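Long-range contacts in 16S rRNA (guanine(1405)-N(7))-methyltransferase (Klebsiella pneumoniae, PDB 6PI9), which probably methylates the N7 position of guanine 1405 in 16S rRNA with S-adenosyl-L-methionine, which confers resistance to various aminoglycosides: residues D239-R244 / Y255-T260; G133-L138 / R157-R162; F213-L218 / R246-D251. One frame throughout, in Å; residues are numbered along the deposited sequence. Where two conformers were deposited one is given.

Contact 1: D239-R244 / Y255-T260; sequences DTLSVR and YLVERT
Ser242 and Glu258 form an antiparallel hydrogen-bonded pair. Glu258 N donates to Ser242 O at 2.7 Å, and Ser242 N donates back to Glu258 O. Further bonds run from Arg244 N to Leu256 O and from Thr260 N to Thr240 O, the second at the C terminus. Two CA-H...O contacts lie between them, from Leu241 CA to Glu258 O and from Val257 CA to Ser242 O. These segments are the open ends of a beta hairpin, strands 241-248 and 252-259. The hairpin forms one edge of the sheet, as the sixth and seventh strands of a class I (Rossmann-like) methyltransferase fold. The apolar contacts lie on the face that carries Leu241, Val243 and Val257. Leu241 CB touches Val257 CG1 at 3.9 Å. Val243 CG1 meets the edge of the Tyr255 ring in its plane, 3.9 Å from CD1. In the conformer given, Leu241 CD2 sits 3.7 Å above the centre of the Arg259 guanidinium, and Arg259 NH2 bonds to Leu201 O. On the side of Ser242 and Glu258, Arg244 NH2 makes a salt bridge to Glu258 OE2 at 2.8 Å, with guanidinium and carboxylate planes 88° apart. Arg208 also pairs with OE2, so two positive groups probably share this carboxylate.

Contact 2: G133-L138 / R157-R162; sequences GVTNAL and RGWHTR
Thr161 OG1 accepts a nearly straight hydrogen bond from Ala137 N, 2.9 Å long and 169° at the hydrogen. OG1 lies anti to the carbonyl carbon of Thr161 (chi1 -73°), which brings it to the backbone of 133-138. Thr135 O receives two weak bonds, from His160 N and from Thr161 N. Arg162 N donates to Ala137 O at 3.1 Å. Leu138 and Arg162 form a parallel bridge, where strands 137-141 and 162-165 begin to pair at one edge of the sheet. The two strands are joined by helix 144-157 in a beta-alpha-beta crossover of the Rossmann-like fold. Before the bridge, Thr135 CG2 lies over one face of the Trp159 indole, 3.9 Å from the centroid of its five-membered ring. This is a CH-pi contact, and Arg157 CB lies against the opposite face, toward the rim. Three waters also bond here. One takes the proton of Thr161 OG1, which leaves that oxygen to accept from Ala137 N, and donates to Val134 O. Another bonds to Thr135 OG1, a third to Ala137 O and His160 O. Arg162 NH1 donates hydrogen bonds to Trp159 O and, at 2.8 Å, to Thr161 O. Asn136 OD1 accepts a hydrogen bond from Arg116 NH1.

Contact 3: F213-L218 / R246-D251; sequences FPTRTL and RFTVSD
Thr217 OG1 sits between its backbone N and carbonyl carbon (chi1 58°), and Asp251 CG lies anti to its own carbonyl carbon (chi1 -74°). In this arrangement Thr217 OG1 donates to Asp251 OD2 at 2.7 Å, meeting the oxygen nearly along its C-O axis. Thr215 OG1 comes to 3.1 Å from Asp251 OD2. The side chains of Thr215 and Asp251 cross at about a right angle. The backbone adds a second link. Thr215 N donates to Asp251 O at 3.0 Å, almost straight at the hydrogen, but the donor stands above the carbonyl plane, 54° out of it. Thr215 CG2 packs loosely on Thr248 CG2 at 4.3 Å. The contact joins the chain leaving strand 208-214 to the turn of the hairpin 241-248 / 252-259. Ser250 and Asp251 both have positive phi in this turn. The turn is also held to the region of the cofactor, since Ser250 OG bonds to Glu95 O. Glu95 is predicted to bind S-adenosyl-L-methionine. Beyond Thr217, Leu218 packs on Gln54 of the second subunit. Asp251 thus grips 213-218 through both its main-chain carbonyl and its carboxylate, and the hydroxyl bond from Thr217 probably offsets part of the charge on OD2.

From the N terminus, contact 2 comes first. It closes the loop through strand 137-141 and helix 144-157 and ties the start of that strand to the approach to strand 162-165, at one edge of the sheet. It ends before the other two begin, with nearest atoms about 12 Å from contact 1 and about 14 Å from contact 3. Contact 3 then opens at the end of strand 208-214 and closes at the hairpin turn, spanning helix 225-236. Contact 1 opens inside that span, at 239-244, and closes beyond it at the C terminus, so contacts 1 and 3 cross. They share strand 241-248 and meet where Tyr255 packs on Phe213 and Leu256 on Phe247.

Contact 1: D239-R244 / Y255-T260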
ATOM      1  N   ASP A 239     -11.752 -27.128  -7.474  1.00 51.02           N
ATOM      2  CA  ASP A 239     -12.666 -28.105  -6.882  1.00 59.47           C
ATOM      3  C   ASP A 239     -11.940 -29.203  -6.115  1.00 59.84           C
ATOM      4  O   ASP A 239     -12.571 -29.903  -5.306  1.00 61.47           O
ATOM      5  CB  ASP A 239     -13.551 -28.780  -7.946  1.00 69.76           C
ATOM      6  CG  ASP A 239     -14.458 -27.803  -8.676  1.00 77.29           C
ATOM      7  OD1 ASP A 239     -14.776 -26.716  -8.127  1.00 81.96           O
ATOM      8  OD2 ASP A 239     -14.884 -28.152  -9.800  1.00 80.71           O
ATOM      9  N   THR A 240     -10.646 -29.401  -6.383  1.00 56.58           N
ATOM     10  CA  THR A 240      -9.867 -30.385  -5.649  1.00 57.94           C
ATOM     11  C   THR A 240      -9.554 -29.941  -4.227  1.00 53.20           C
ATOM     12  O   THR A 240      -9.001 -30.736  -3.468  1.00 53.26           O
ATOM     13  CB  THR A 240      -8.560 -30.680  -6.384  1.00 58.79           C
ATOM     14  OG1 THR A 240      -7.892 -29.445  -6.674  1.00 53.28           O
ATOM     15  CG2 THR A 240      -8.825 -31.426  -7.670  1.00 63.74           C
ATOM     16  N   LEU A 241      -9.884 -28.699  -3.852  1.00 46.36           N
ATOM     17  CA  LEU A 241      -9.578 -28.152  -2.542  1.00 47.44           C
ATOM     18  C   LEU A 241     -10.875 -27.859  -1.802  1.00 51.76           C
ATOM     19  O   LEU A 241     -11.918 -27.626  -2.419  1.00 52.45           O
ATOM     20  CB  LEU A 241      -8.758 -26.871  -2.672  1.00 47.37           C
ATOM     21  CG  LEU A 241      -7.421 -27.081  -3.404  1.00 47.42           C
ATOM     22  CD1 LEU A 241      -6.621 -25.768  -3.451  1.00 43.64           C
ATOM     23  CD2 LEU A 241      -6.670 -28.123  -2.653  1.00 48.75           C
ATOM     24  N   SER A 242     -10.808 -27.899  -0.475  1.00 49.67           N
ATOM     25  CA  SER A 242     -11.977 -27.600   0.342  1.00 51.52           C
ATOM     26  C   SER A 242     -11.562 -26.741   1.514  1.00 49.12           C
ATOM     27  O   SER A 242     -10.527 -26.996   2.132  1.00 49.06           O
ATOM     28  CB  SER A 242     -12.653 -28.876   0.875  1.00 61.26           C
ATOM     29  OG  SER A 242     -13.691 -29.307   0.019  1.00 68.19           O
ATOM     30  N   VAL A 243     -12.374 -25.721   1.806  1.00 47.46           N
ATOM     31  CA  VAL A 243     -12.186 -24.909   2.999  1.00 43.05           C
ATOM     32  C   VAL A 243     -12.553 -25.737   4.224  1.00 44.98           C
ATOM     33  O   VAL A 243     -13.673 -26.252   4.354  1.00 50.87           O
ATOM     34  CB  VAL A 243     -13.011 -23.614   2.921  1.00 45.63           C
ATOM     35  CG1 VAL A 243     -12.956 -22.863   4.250  1.00 42.88           C
ATOM     36  CG2 VAL A 243     -12.485 -22.756   1.746  1.00 41.29           C
ATOM     37  N   ARG A 244     -11.580 -25.911   5.107  1.00 46.79           N
ATOM     38  CA  ARG A 244     -11.861 -26.566   6.386  1.00 52.52           C
ATOM     39  C   ARG A 244     -12.354 -25.557   7.424  1.00 49.95           C
ATOM     40  O   ARG A 244     -13.226 -25.886   8.230  1.00 48.98           O
ATOM     41  CB  ARG A 244     -10.608 -27.311   6.873  1.00 56.27           C
ATOM     42  CG  ARG A 244     -10.488 -27.428   8.381  1.00 66.81           C
ATOM     43  CD  ARG A 244     -11.211 -28.654   8.993  1.00 76.48           C
ATOM     44  NE  ARG A 244     -10.512 -29.894   8.649  1.00 81.62           N
ATOM     45  CZ  ARG A 244      -9.388 -30.309   9.238  1.00 83.90           C
ATOM     46  NH1 ARG A 244      -8.845 -29.585  10.211  1.00 82.64           N
ATOM     47  NH2 ARG A 244      -8.803 -31.445   8.858  1.00 86.47           N
ATOM     48  N   TYR A 255      -8.098 -18.532   5.886  1.00 33.25           N
ATOM     49  CA  TYR A 255      -8.741 -19.767   5.439  1.00 34.06           C
ATOM     50  C   TYR A 255      -7.796 -20.942   5.664  1.00 38.70           C
ATOM     51  O   TYR A 255      -6.636 -20.890   5.249  1.00 33.73           O
ATOM     52  CB  TYR A 255      -9.011 -19.741   3.933  1.00 33.60           C
ATOM     53  CG  TYR A 255     -10.180 -18.869   3.544  1.00 36.14           C
ATOM     54  CD1 TYR A 255     -11.464 -19.376   3.497  1.00 40.64           C
ATOM     55  CD2 TYR A 255      -9.984 -17.533   3.206  1.00 36.17           C
ATOM     56  CE1 TYR A 255     -12.544 -18.547   3.119  1.00 37.58           C
ATOM     57  CE2 TYR A 255     -11.056 -16.723   2.847  1.00 35.47           C
ATOM     58  CZ  TYR A 255     -12.294 -17.223   2.803  1.00 33.30           C
ATOM     59  OH  TYR A 255     -13.349 -16.396   2.423  1.00 39.39           O
ATOM     60  N   LEU A 256      -8.303 -22.013   6.273  1.00 39.74           N
ATOM     61  CA  LEU A 256      -7.564 -23.270   6.362  1.00 40.65           C
ATOM     62  C   LEU A 256      -8.142 -24.198   5.301  1.00 38.77           C
ATOM     63  O   LEU A 256      -9.343 -24.493   5.322  1.00 44.00           O
ATOM     64  CB  LEU A 256      -7.722 -23.873   7.768  1.00 45.86           C
ATOM     65  CG  LEU A 256      -7.377 -22.950   8.952  1.00 45.62           C
ATOM     66  CD1 LEU A 256      -7.512 -23.695  10.318  1.00 48.57           C
ATOM     67  CD2 LEU A 256      -5.978 -22.344   8.784  1.00 45.31           C
ATOM     68  N   VAL A 257      -7.306 -24.668   4.400  1.00 37.82           N
ATOM     69  CA  VAL A 257      -7.746 -25.289   3.164  1.00 38.03           C
ATOM     70  C   VAL A 257      -7.120 -26.667   3.072  1.00 43.16           C
ATOM     71  O   VAL A 257      -5.912 -26.818   3.280  1.00 40.38           O
ATOM     72  CB  VAL A 257      -7.337 -24.431   1.960  1.00 41.99           C
ATOM     73  CG1 VAL A 257      -7.705 -25.106   0.655  1.00 43.32           C
ATOM     74  CG2 VAL A 257      -7.954 -23.039   2.104  1.00 33.49           C
ATOM     75  N   GLU A 258      -7.924 -27.647   2.688  1.00 44.97           N
ATOM     76  CA  GLU A 258      -7.496 -29.038   2.680  1.00 50.38           C
ATOM     77  C   GLU A 258      -7.665 -29.626   1.292  1.00 53.10           C
ATOM     78  O   GLU A 258      -8.601 -29.285   0.560  1.00 50.47           O
ATOM     79  CB  GLU A 258      -8.291 -29.836   3.688  1.00 57.93           C
ATOM     80  CG  GLU A 258      -7.489 -30.816   4.433  1.00 70.30           C
ATOM     81  CD  GLU A 258      -8.323 -31.511   5.480  1.00 77.05           C
ATOM     82  OE1 GLU A 258      -9.576 -31.488   5.355  1.00 77.47           O
ATOM     83  OE2 GLU A 258      -7.714 -32.086   6.401  1.00 82.41           O
ATOM     84  N   ARG A 259      -6.722 -30.457   0.899  1.00 60.79           N
ATOM     85  CA  ARG A 259      -6.800 -31.063  -0.416  0.50 66.91           C
ATOM     86  C   ARG A 259      -7.759 -32.241  -0.335  1.00 73.03           C
ATOM     87  O   ARG A 259      -7.569 -33.141   0.479  1.00 76.41           O
ATOM     88  CB  ARG A 259      -5.414 -31.488  -0.902  0.50 67.69           C
ATOM     89  CG  ARG A 259      -5.315 -31.549  -2.422  0.50 67.46           C
ATOM     90  CD  ARG A 259      -3.880 -31.387  -2.932  0.50 65.88           C
ATOM     91  NE  ARG A 259      -3.373 -30.010  -2.870  0.50 59.73           N
ATOM     92  CZ  ARG A 259      -3.327 -29.174  -3.913  0.50 52.66           C
ATOM     93  NH1 ARG A 259      -3.755 -29.554  -5.114  0.50 58.41           N
ATOM     94  NH2 ARG A 259      -2.831 -27.965  -3.771  0.50 39.00           N
ATOM     95  N   THR A 260      -8.810 -32.195  -1.144  1.00 83.81           N
ATOM     96  CA  THR A 260      -9.776 -33.280  -1.242  1.00 96.51           C
ATOM     97  C   THR A 260      -9.448 -34.135  -2.477  1.00104.83           C
ATOM     98  O   THR A 260      -8.902 -33.651  -3.489  1.00103.47           O
ATOM     99  CB  THR A 260     -11.215 -32.749  -1.331  1.00 93.03           C
ATOM    100  OG1 THR A 260     -11.414 -31.786  -0.299  1.00 89.03           O
ATOM    101  CG2 THR A 260     -12.210 -33.880  -1.146  1.00 97.28           C
ATOM    102  OXT THR A 260      -9.707 -35.339  -2.477  1.00110.17           O
TER

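Contact 2: G133-L138 / R157-R162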
ATOM      1  N   GLY A 133       8.264 -21.347  17.274  1.00 71.24           N
ATOM      2  CA  GLY A 133       8.496 -22.773  17.245  1.00 73.26           C
ATOM      3  C   GLY A 133       8.321 -23.436  15.902  1.00 69.76           C
ATOM      4  O   GLY A 133       8.521 -24.654  15.812  1.00 70.04           O
ATOM      5  N   VAL A 134       7.942 -22.684  14.864  1.00 62.80           N
ATOM      6  CA  VAL A 134       7.833 -23.216  13.512  1.00 57.16           C
ATOM      7  C   VAL A 134       9.161 -22.906  12.828  1.00 57.09           C
ATOM      8  O   VAL A 134       9.356 -21.833  12.264  1.00 52.77           O
ATOM      9  CB  VAL A 134       6.639 -22.636  12.770  1.00 57.69           C
ATOM     10  CG1 VAL A 134       6.563 -23.197  11.320  1.00 53.69           C
ATOM     11  CG2 VAL A 134       5.370 -22.933  13.588  1.00 57.33           C
ATOM     12  N   THR A 135      10.087 -23.866  12.885  1.00 55.07           N
ATOM     13  CA  THR A 135      11.467 -23.637  12.476  1.00 56.50           C
ATOM     14  C   THR A 135      11.885 -24.535  11.311  1.00 57.22           C
ATOM     15  O   THR A 135      13.083 -24.718  11.057  1.00 60.24           O
ATOM     16  CB  THR A 135      12.397 -23.824  13.679  1.00 60.39           C
ATOM     17  OG1 THR A 135      12.313 -25.180  14.124  1.00 63.61           O
ATOM     18  CG2 THR A 135      11.929 -22.918  14.815  1.00 61.61           C
ATOM     19  N   ASN A 136      10.921 -25.089  10.583  1.00 55.49           N
ATOM     20  CA  ASN A 136      11.217 -25.914   9.423  1.00 54.81           C
ATOM     21  C   ASN A 136      10.438 -25.383   8.232  1.00 52.84           C
ATOM     22  O   ASN A 136       9.607 -26.097   7.676  1.00 55.54           O
ATOM     23  CB  ASN A 136      10.861 -27.379   9.677  1.00 59.60           C
ATOM     24  CG  ASN A 136      11.322 -28.299   8.562  1.00 56.39           C
ATOM     25  OD1 ASN A 136      12.201 -27.954   7.773  1.00 55.16           O
ATOM     26  ND2 ASN A 136      10.714 -29.480   8.488  1.00 58.95           N
ATOM     27  N   ALA A 137      10.658 -24.112   7.868  1.00 44.13           N
ATOM     28  CA  ALA A 137       9.950 -23.530   6.745  1.00 40.28           C
ATOM     29  C   ALA A 137      10.908 -23.195   5.611  1.00 43.22           C
ATOM     30  O   ALA A 137      12.110 -23.006   5.806  1.00 47.22           O
ATOM     31  CB  ALA A 137       9.153 -22.251   7.116  1.00 41.39           C
ATOM     32  N   LEU A 138      10.365 -23.104   4.400  1.00 37.55           N
ATOM     33  CA  LEU A 138      11.172 -22.662   3.263  1.00 38.01           C
ATOM     34  C   LEU A 138      10.433 -21.459   2.749  1.00 37.73           C
ATOM     35  O   LEU A 138       9.346 -21.613   2.187  1.00 37.97           O
ATOM     36  CB  LEU A 138      11.265 -23.707   2.159  1.00 39.66           C
ATOM     37  CG  LEU A 138      12.077 -23.140   0.984  1.00 43.89           C
ATOM     38  CD1 LEU A 138      13.479 -22.889   1.488  1.00 41.87           C
ATOM     39  CD2 LEU A 138      12.061 -24.078  -0.226  1.00 44.63           C
ATOM     40  N   ARG A 157      20.139 -18.735  14.575  1.00 73.31           N
ATOM     41  CA  ARG A 157      19.291 -19.289  15.621  1.00 75.74           C
ATOM     42  C   ARG A 157      19.293 -20.812  15.618  1.00 77.52           C
ATOM     43  O   ARG A 157      18.690 -21.421  16.511  1.00 82.51           O
ATOM     44  CB  ARG A 157      17.850 -18.769  15.476  1.00 76.80           C
ATOM     45  CG  ARG A 157      17.676 -17.259  15.640  1.00 78.76           C
ATOM     46  CD  ARG A 157      17.871 -16.821  17.061  1.00 83.79           C
ATOM     47  NE  ARG A 157      16.847 -17.353  17.957  1.00 86.10           N
ATOM     48  CZ  ARG A 157      16.978 -17.346  19.282  1.00 90.46           C
ATOM     49  NH1 ARG A 157      18.090 -16.855  19.829  1.00 95.61           N
ATOM     50  NH2 ARG A 157      16.028 -17.856  20.057  1.00 88.98           N
ATOM     51  N   GLY A 158      19.953 -21.439  14.638  1.00 75.24           N
ATOM     52  CA  GLY A 158      19.959 -22.888  14.534  1.00 76.32           C
ATOM     53  C   GLY A 158      18.701 -23.496  13.957  1.00 75.33           C
ATOM     54  O   GLY A 158      18.441 -24.683  14.185  1.00 71.78           O
ATOM     55  N   TRP A 159      17.907 -22.717  13.218  1.00 73.56           N
ATOM     56  CA  TRP A 159      16.692 -23.211  12.576  1.00 68.57           C
ATOM     57  C   TRP A 159      17.022 -23.955  11.283  1.00 66.01           C
ATOM     58  O   TRP A 159      18.048 -23.710  10.637  1.00 63.77           O
ATOM     59  CB  TRP A 159      15.737 -22.057  12.259  1.00 60.90           C
ATOM     60  CG  TRP A 159      15.334 -21.245  13.462  1.00 69.06           C
ATOM     61  CD1 TRP A 159      15.462 -21.608  14.794  1.00 71.68           C
ATOM     62  CD2 TRP A 159      14.735 -19.945  13.459  1.00 68.32           C
ATOM     63  NE1 TRP A 159      14.972 -20.610  15.600  1.00 73.09           N
ATOM     64  CE2 TRP A 159      14.519 -19.580  14.812  1.00 72.04           C
ATOM     65  CE3 TRP A 159      14.361 -19.052  12.448  1.00 67.34           C
ATOM     66  CZ2 TRP A 159      13.933 -18.357  15.174  1.00 74.23           C
ATOM     67  CZ3 TRP A 159      13.771 -17.846  12.808  1.00 70.00           C
ATOM     68  CH2 TRP A 159      13.571 -17.506  14.162  1.00 69.43           C
ATOM     69  N   HIS A 160      16.142 -24.886  10.912  1.00 58.06           N
ATOM     70  CA  HIS A 160      16.258 -25.486   9.592  1.00 57.42           C
ATOM     71  C   HIS A 160      15.674 -24.587   8.528  1.00 52.70           C
ATOM     72  O   HIS A 160      15.971 -24.787   7.345  1.00 49.72           O
ATOM     73  CB  HIS A 160      15.583 -26.850   9.569  1.00 62.25           C
ATOM     74  CG  HIS A 160      16.250 -27.842  10.483  1.00 72.66           C
ATOM     75  ND1 HIS A 160      15.574 -28.887  11.082  1.00 78.92           N
ATOM     76  CD2 HIS A 160      17.536 -27.938  10.895  1.00 79.08           C
ATOM     77  CE1 HIS A 160      16.419 -29.581  11.829  1.00 83.09           C
ATOM     78  NE2 HIS A 160      17.617 -29.030  11.726  1.00 81.71           N
ATOM     79  N   THR A 161      14.913 -23.584   8.950  1.00 50.42           N
ATOM     80  CA  THR A 161      14.290 -22.638   8.041  1.00 46.32           C
ATOM     81  C   THR A 161      15.307 -21.959   7.132  1.00 46.50           C
ATOM     82  O   THR A 161      16.403 -21.595   7.561  1.00 50.56           O
ATOM     83  CB  THR A 161      13.520 -21.606   8.868  1.00 51.25           C
ATOM     84  OG1 THR A 161      12.342 -22.231   9.385  1.00 49.84           O
ATOM     85  CG2 THR A 161      13.062 -20.418   8.042  1.00 47.75           C
ATOM     86  N   ARG A 162      14.908 -21.768   5.872  1.00 44.90           N
ATOM     87  CA  ARG A 162      15.735 -21.124   4.851  1.00 43.94           C
ATOM     88  C   ARG A 162      14.791 -20.357   3.938  1.00 43.04           C
ATOM     89  O   ARG A 162      13.590 -20.585   3.945  1.00 42.25           O
ATOM     90  CB  ARG A 162      16.527 -22.137   4.021  1.00 42.03           C
ATOM     91  CG  ARG A 162      17.660 -22.889   4.746  1.00 45.05           C
ATOM     92  CD  ARG A 162      18.755 -21.987   5.264  1.00 49.70           C
ATOM     93  NE  ARG A 162      19.853 -22.744   5.889  1.00 53.34           N
ATOM     94  CZ  ARG A 162      19.870 -23.136   7.171  1.00 59.18           C
ATOM     95  NH1 ARG A 162      18.864 -22.834   7.975  1.00 57.87           N
ATOM     96  NH2 ARG A 162      20.917 -23.813   7.665  1.00 63.13           N
TER
HETATM   97  O   HOH W   1      10.599 -20.268  10.393  1.00 56.63           O
HETATM   98  O   HOH W   2      14.440 -26.767  13.319  1.00 67.21           O
HETATM   99  O   HOH W   3      14.615 -25.009   5.054  1.00 53.13           O

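Contact 3: F213-L218 / R246-D251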
ATOM      1  N   PHE A 213      -6.153 -12.979   3.562  1.00 26.16           N
ATOM      2  CA  PHE A 213      -6.400 -11.732   2.831  1.00 27.25           C
ATOM      3  C   PHE A 213      -6.408 -10.576   3.821  1.00 29.21           C
ATOM      4  O   PHE A 213      -6.861 -10.734   4.947  1.00 30.15           O
ATOM      5  CB  PHE A 213      -7.792 -11.752   2.138  1.00 27.69           C
ATOM      6  CG  PHE A 213      -7.926 -12.850   1.124  1.00 26.56           C
ATOM      7  CD1 PHE A 213      -7.597 -12.607  -0.209  1.00 24.63           C
ATOM      8  CD2 PHE A 213      -8.374 -14.131   1.503  1.00 28.02           C
ATOM      9  CE1 PHE A 213      -7.717 -13.646  -1.171  1.00 29.13           C
ATOM     10  CE2 PHE A 213      -8.485 -15.183   0.557  1.00 25.65           C
ATOM     11  CZ  PHE A 213      -8.158 -14.934  -0.800  1.00 27.97           C
ATOM     12  N   PRO A 214      -5.938  -9.411   3.417  1.00 31.82           N
ATOM     13  CA  PRO A 214      -6.051  -8.255   4.310  1.00 36.86           C
ATOM     14  C   PRO A 214      -7.487  -7.751   4.324  1.00 40.76           C
ATOM     15  O   PRO A 214      -8.163  -7.711   3.294  1.00 46.76           O
ATOM     16  CB  PRO A 214      -5.101  -7.228   3.689  1.00 42.20           C
ATOM     17  CG  PRO A 214      -5.105  -7.607   2.169  1.00 40.17           C
ATOM     18  CD  PRO A 214      -5.347  -9.105   2.098  1.00 34.41           C
ATOM     19  N   THR A 215      -7.973  -7.420   5.492  1.00 52.33           N
ATOM     20  CA  THR A 215      -9.256  -6.737   5.597  1.00 62.71           C
ATOM     21  C   THR A 215      -8.879  -5.291   5.872  1.00 83.40           C
ATOM     22  O   THR A 215      -8.505  -4.937   6.994  1.00 90.53           O
ATOM     23  CB  THR A 215     -10.141  -7.320   6.694  1.00 56.14           C
ATOM     24  OG1 THR A 215      -9.707  -6.803   7.960  1.00 58.27           O
ATOM     25  CG2 THR A 215     -10.083  -8.856   6.709  1.00 50.62           C
ATOM     26  N   ARG A 216      -8.944  -4.459   4.841  1.00100.98           N
ATOM     27  CA  ARG A 216      -8.397  -3.118   4.967  1.00105.28           C
ATOM     28  C   ARG A 216      -9.315  -2.183   5.756  1.00104.59           C
ATOM     29  O   ARG A 216      -9.458  -1.008   5.401  1.00110.61           O
ATOM     30  CB  ARG A 216      -8.091  -2.572   3.573  1.00110.82           C
ATOM     31  CG  ARG A 216      -6.623  -2.745   3.200  1.00114.61           C
ATOM     32  CD  ARG A 216      -6.362  -2.476   1.738  1.00115.13           C
ATOM     33  NE  ARG A 216      -5.550  -3.522   1.120  1.00114.75           N
ATOM     34  CZ  ARG A 216      -6.040  -4.534   0.412  1.00113.38           C
ATOM     35  NH1 ARG A 216      -7.350  -4.653   0.245  1.00113.52           N
ATOM     36  NH2 ARG A 216      -5.218  -5.426  -0.124  1.00110.87           N
ATOM     37  N   THR A 217      -9.916  -2.690   6.840  1.00 88.50           N
ATOM     38  CA  THR A 217     -10.760  -1.897   7.728  1.00 76.44           C
ATOM     39  C   THR A 217      -9.913  -1.259   8.820  1.00 70.03           C
ATOM     40  O   THR A 217      -8.912  -1.822   9.271  1.00 67.39           O
ATOM     41  CB  THR A 217     -11.864  -2.742   8.374  1.00 69.45           C
ATOM     42  OG1 THR A 217     -11.282  -3.839   9.106  1.00 67.73           O
ATOM     43  CG2 THR A 217     -12.847  -3.272   7.305  1.00 61.70           C
ATOM     44  N   LEU A 218     -10.326  -0.077   9.248  1.00 61.42           N
ATOM     45  CA  LEU A 218      -9.517   0.714  10.148  1.00 61.94           C
ATOM     46  C   LEU A 218     -10.397   1.432  11.161  1.00 64.07           C
ATOM     47  O   LEU A 218     -10.083   2.556  11.575  1.00 64.62           O
ATOM     48  CB  LEU A 218      -8.667   1.710   9.352  1.00 62.54           C
ATOM     49  CG  LEU A 218      -7.663   1.059   8.390  1.00 56.32           C
ATOM     50  CD1 LEU A 218      -7.056   2.045   7.431  1.00 56.72           C
ATOM     51  CD2 LEU A 218      -6.575   0.314   9.156  1.00 58.82           C
ATOM     52  N   ARG A 246     -12.596 -20.920   8.422  1.00 47.77           N
ATOM     53  CA  ARG A 246     -12.383 -19.513   8.120  1.00 47.61           C
ATOM     54  C   ARG A 246     -12.547 -18.675   9.393  1.00 51.92           C
ATOM     55  O   ARG A 246     -13.487 -18.902  10.171  1.00 53.28           O
ATOM     56  CB  ARG A 246     -13.383 -19.034   7.066  1.00 49.57           C
ATOM     57  CG  ARG A 246     -13.468 -17.513   7.038  1.00 51.72           C
ATOM     58  CD  ARG A 246     -14.660 -16.977   6.244  1.00 57.39           C
ATOM     59  NE  ARG A 246     -14.890 -15.553   6.559  1.00 55.98           N
ATOM     60  CZ  ARG A 246     -15.636 -14.721   5.822  1.00 56.69           C
ATOM     61  NH1 ARG A 246     -16.252 -15.157   4.710  1.00 57.27           N
ATOM     62  NH2 ARG A 246     -15.780 -13.445   6.202  1.00 59.74           N
ATOM     63  N   PHE A 247     -11.661 -17.693   9.604  1.00 43.48           N
ATOM     64  CA  PHE A 247     -11.817 -16.766  10.736  1.00 45.99           C
ATOM     65  C   PHE A 247     -10.931 -15.548  10.499  1.00 42.53           C
ATOM     66  O   PHE A 247     -10.022 -15.586   9.667  1.00 40.78           O
ATOM     67  CB  PHE A 247     -11.435 -17.442  12.061  1.00 53.26           C
ATOM     68  CG  PHE A 247     -10.096 -18.117  11.997  1.00 59.04           C
ATOM     69  CD1 PHE A 247      -9.996 -19.480  11.708  1.00 63.78           C
ATOM     70  CD2 PHE A 247      -8.919 -17.385  12.135  1.00 57.05           C
ATOM     71  CE1 PHE A 247      -8.737 -20.091  11.609  1.00 58.40           C
ATOM     72  CE2 PHE A 247      -7.669 -17.991  12.024  1.00 55.68           C
ATOM     73  CZ  PHE A 247      -7.587 -19.340  11.767  1.00 55.56           C
ATOM     74  N   THR A 248     -11.199 -14.460  11.233  1.00 44.04           N
ATOM     75  CA  THR A 248     -10.433 -13.223  11.059  1.00 48.48           C
ATOM     76  C   THR A 248      -9.656 -12.838  12.322  1.00 53.67           C
ATOM     77  O   THR A 248     -10.247 -12.709  13.393  1.00 59.60           O
ATOM     78  CB  THR A 248     -11.366 -12.084  10.646  1.00 55.69           C
ATOM     79  OG1 THR A 248     -11.956 -12.417   9.381  1.00 54.03           O
ATOM     80  CG2 THR A 248     -10.615 -10.761  10.497  1.00 52.70           C
ATOM     81  N   VAL A 249      -8.344 -12.602  12.168  1.00 52.73           N
ATOM     82  CA  VAL A 249      -7.383 -12.298  13.250  1.00 59.56           C
ATOM     83  C   VAL A 249      -6.648 -11.017  12.864  1.00 56.10           C
ATOM     84  O   VAL A 249      -5.867 -11.028  11.907  1.00 48.61           O
ATOM     85  CB  VAL A 249      -6.346 -13.422  13.438  1.00 61.88           C
ATOM     86  CG1 VAL A 249      -5.534 -13.198  14.718  1.00 66.33           C
ATOM     87  CG2 VAL A 249      -6.971 -14.817  13.361  1.00 62.79           C
ATOM     88  N   SER A 250      -6.897  -9.922  13.574  1.00 53.10           N
ATOM     89  CA  SER A 250      -6.073  -8.710  13.448  1.00 64.71           C
ATOM     90  C   SER A 250      -6.024  -8.174  12.002  1.00 64.01           C
ATOM     91  O   SER A 250      -4.958  -7.908  11.427  1.00 64.61           O
ATOM     92  CB  SER A 250      -4.669  -8.979  14.002  1.00 73.40           C
ATOM     93  OG  SER A 250      -3.794  -7.894  13.755  1.00 78.87           O
ATOM     94  N   ASP A 251      -7.215  -7.995  11.429  1.00 56.34           N
ATOM     95  CA  ASP A 251      -7.440  -7.494  10.065  1.00 51.97           C
ATOM     96  C   ASP A 251      -6.829  -8.412   9.015  1.00 48.43           C
ATOM     97  O   ASP A 251      -6.389  -7.938   7.960  1.00 49.38           O
ATOM     98  CB  ASP A 251      -6.933  -6.055   9.874  1.00 60.98           C
ATOM     99  CG  ASP A 251      -7.847  -4.992  10.568  1.00 70.12           C
ATOM    100  OD1 ASP A 251      -7.281  -4.194  11.342  1.00 66.64           O
ATOM    101  OD2 ASP A 251      -9.102  -4.938  10.322  1.00 75.13           O
TER